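Local coordinates for chorismate mutase (Corynebacterium glutamicum, PDB 5HUB) that catalyses the pericyclic rearrangement of chorismate to prephenate in the shikimate pathway, with feedback activation by Trp through inter-enzyme allosteric regulation, at the interface of chains A and B. Numbering follows the deposited sequence. Chains: chain A/B, Chorismate mutase.

The interface of chains A and B. Residues chain A 28, 32, 73, 76-77, 80-81; chain B 28, 32, 73, 76-77, 80-81.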
loop_
_atom_site.group_PDB
_atom_site.type_symbol
_atom_site.label_atom_id
_atom_site.label_comp_id
_atom_site.label_asym_id
_atom_site.label_seq_id
_atom_site.Cartn_x
_atom_site.Cartn_y
_atom_site.Cartn_z
ATOM N N ILE A 28 -6.576 -0.716 3.158
ATOM C CA ILE A 28 -5.232 -0.270 2.777
ATOM C C ILE A 28 -5.189 1.217 2.763
ATOM O O ILE A 28 -4.229 1.796 3.407
ATOM C CB ILE A 28 -4.854 -0.848 1.394
ATOM C CG1 ILE A 28 -4.672 -2.337 1.472
ATOM C CG2 ILE A 28 -3.622 -0.139 0.833
ATOM C CD1 ILE A 28 -4.666 -3.056 0.112
ATOM N N VAL A 32 -2.755 3.482 5.160
ATOM C CA VAL A 32 -1.836 4.412 4.579
ATOM C C VAL A 32 -2.065 5.850 5.021
ATOM O O VAL A 32 -1.068 6.560 5.381
ATOM C CB VAL A 32 -1.904 4.291 3.009
ATOM C CG1 VAL A 32 -1.135 5.424 2.369
ATOM C CG2 VAL A 32 -1.427 2.923 2.596
ATOM N N GLU A 73 7.637 -6.013 -5.841
ATOM C CA GLU A 73 7.048 -4.696 -5.690
ATOM C C GLU A 73 7.232 -4.099 -4.301
ATOM O O GLU A 73 6.876 -2.941 -4.070
ATOM C CB GLU A 73 5.538 -4.763 -5.949
ATOM C CG GLU A 73 5.162 -5.336 -7.314
ATOM C CD GLU A 73 5.425 -4.384 -8.437
ATOM O OE1 GLU A 73 5.741 -3.212 -8.232
ATOM O OE2 GLU A 73 5.185 -4.812 -9.576
ATOM N N ALA A 76 9.184 -0.675 -4.106
ATOM C CA ALA A 76 8.450 0.425 -4.633
ATOM C C ALA A 76 7.308 0.855 -3.685
ATOM O O ALA A 76 7.051 2.041 -3.509
ATOM C CB ALA A 76 7.860 0.019 -5.983
ATOM N N LEU A 77 6.623 -0.110 -3.108
ATOM C CA LEU A 77 5.575 0.209 -2.185
ATOM C C LEU A 77 6.142 0.955 -0.934
ATOM O O LEU A 77 5.597 1.969 -0.491
ATOM C CB LEU A 77 4.822 -1.063 -1.769
ATOM C CG LEU A 77 3.791 -0.916 -0.630
ATOM C CD1 LEU A 77 2.736 0.120 -0.991
ATOM C CD2 LEU A 77 3.136 -2.257 -0.335
ATOM N N ILE A 80 6.885 4.588 -1.816
ATOM C CA ILE A 80 5.725 5.433 -1.719
ATOM C C ILE A 80 5.445 5.894 -0.289
ATOM O O ILE A 80 5.193 7.075 -0.033
ATOM C CB ILE A 80 4.462 4.713 -2.321
ATOM C CG1 ILE A 80 4.624 4.632 -3.825
ATOM C CG2 ILE A 80 3.211 5.514 -2.017
ATOM C CD1 ILE A 80 3.561 3.723 -4.492
ATOM N N LEU A 81 5.424 4.948 0.623
ATOM C CA LEU A 81 5.062 5.241 1.997
ATOM C C LEU A 81 6.105 6.213 2.606
ATOM O O LEU A 81 5.773 7.123 3.333
ATOM C CB LEU A 81 4.969 3.971 2.796
ATOM C CG LEU A 81 3.884 3.004 2.358
ATOM C CD1 LEU A 81 3.918 1.742 3.200
ATOM C CD2 LEU A 81 2.527 3.661 2.344
ATOM N N ILE B 28 -0.808 -3.049 6.617
ATOM C CA ILE B 28 -0.774 -2.792 5.173
ATOM C C ILE B 28 -0.272 -4.002 4.467
ATOM O O ILE B 28 -0.965 -4.444 3.470
ATOM C CB ILE B 28 0.119 -1.566 4.874
ATOM C CG1 ILE B 28 -0.515 -0.307 5.394
ATOM C CG2 ILE B 28 0.438 -1.484 3.382
ATOM C CD1 ILE B 28 0.436 0.899 5.488
ATOM N N VAL B 32 -2.431 -6.126 1.706
ATOM C CA VAL B 32 -1.914 -6.324 0.385
ATOM C C VAL B 32 -1.739 -7.789 0.015
ATOM O O VAL B 32 -2.150 -8.200 -1.120
ATOM C CB VAL B 32 -0.552 -5.544 0.243
ATOM C CG1 VAL B 32 0.135 -5.934 -1.045
ATOM C CG2 VAL B 32 -0.813 -4.065 0.369
ATOM N N GLU B 73 0.531 10.177 -4.974
ATOM C CA GLU B 73 1.042 8.821 -5.021
ATOM C C GLU B 73 -0.039 7.767 -5.223
ATOM O O GLU B 73 0.270 6.584 -5.392
ATOM C CB GLU B 73 1.755 8.481 -3.707
ATOM C CG GLU B 73 2.887 9.439 -3.342
ATOM C CD GLU B 73 4.108 9.244 -4.183
ATOM O OE1 GLU B 73 4.218 8.290 -4.953
ATOM O OE2 GLU B 73 5.045 10.027 -3.968
ATOM N N ALA B 76 0.294 5.507 -8.441
ATOM C CA ALA B 76 1.375 4.584 -8.375
ATOM C C ALA B 76 1.072 3.417 -7.409
ATOM O O ALA B 76 1.405 2.270 -7.685
ATOM C CB ALA B 76 2.623 5.325 -7.895
ATOM N N LEU B 77 0.468 3.725 -6.280
ATOM C CA LEU B 77 0.118 2.693 -5.351
ATOM C C LEU B 77 -0.920 1.707 -5.979
ATOM O O LEU B 77 -0.783 0.485 -5.881
ATOM C CB LEU B 77 -0.426 3.304 -4.051
ATOM C CG LEU B 77 -1.031 2.323 -3.024
ATOM C CD1 LEU B 77 -0.008 1.271 -2.620
ATOM C CD2 LEU B 77 -1.523 3.079 -1.799
ATOM N N ILE B 80 0.834 -0.652 -8.404
ATOM C CA ILE B 80 1.425 -1.787 -7.747
ATOM C C ILE B 80 0.419 -2.904 -7.474
ATOM O O ILE B 80 0.678 -4.082 -7.739
ATOM C CB ILE B 80 2.135 -1.350 -6.413
ATOM C CG1 ILE B 80 3.375 -0.554 -6.766
ATOM C CG2 ILE B 80 2.560 -2.572 -5.623
ATOM C CD1 ILE B 80 4.011 0.138 -5.533
ATOM N N LEU B 81 -0.696 -2.538 -6.882
ATOM C CA LEU B 81 -1.683 -3.518 -6.470
ATOM C C LEU B 81 -2.240 -4.243 -7.723
ATOM O O LEU B 81 -2.459 -5.433 -7.720
ATOM C CB LEU B 81 -2.784 -2.857 -5.689
ATOM C CG LEU B 81 -2.361 -2.228 -4.374
ATOM C CD1 LEU B 81 -3.540 -1.549 -3.701
ATOM C CD2 LEU B 81 -1.670 -3.225 -3.478
#
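Two copies of chorismate mutase meet here across a two-fold axis, in an apolar helix-to-helix interface that forms part of the core of the dimer typical of type II chorismate mutases. No polar bond crosses this patch; packing of aliphatic groups does the holding, and every contact recurs with the chains exchanged. At the axis A:Leu77 and B:Leu77 meet tip to tip and at a slant, with their CD1 methyls 3.4 Å apart, tighter than ordinary van der Waals contact. Each leucine has CG anti to its backbone N (chi1 172°), and chi2 of 58° turns CD1 toward the partner. Further along the axis, A:Ile80 reaches over the backbone of the other short helix. Its CG1 is anti to the carbonyl carbon, and a nearly straight chi2 of 170° extends the arm. A:Ile80 CD1 thus rests on the backbone of B:Leu77, 3.7 Å from CA. A:Ile80 CD1 also touches CB of B:Ala76 at 3.9 Å, the small side chain giving a low surface for it to lie on. On the axis itself, A:Ile80 CD1 meets its own twin, B:Ile80 CD1, at 3.8 Å. The other branch, A:Ile80 CG2, packs on CB of B:Glu73 at 3.7 Å. These two side chains run antiparallel alongside one another, and the glutamate, bent at chi2, brings its carboxylate oxygen OE1 alongside A:Ile80 CG1 without forming a bond across the interface. On the long helices 11-42, at the other end of the patch, A:Ile28 lies nearly perpendicular to B:Val32, with A:Ile28 CD1 4.0 Å from B:Val32 CG2; this looser contact joins one long helix to its mate. A:Leu81 backs A:Val32 from within the chain. In each chain Ile28 and Val32 lie one turn apart on helix 11-42, Ala76, Leu77, Ile80 and Leu81 belong to the short C-terminal helix 74-84, and Glu73 sits in the loop just ahead of it, after helix 49-70.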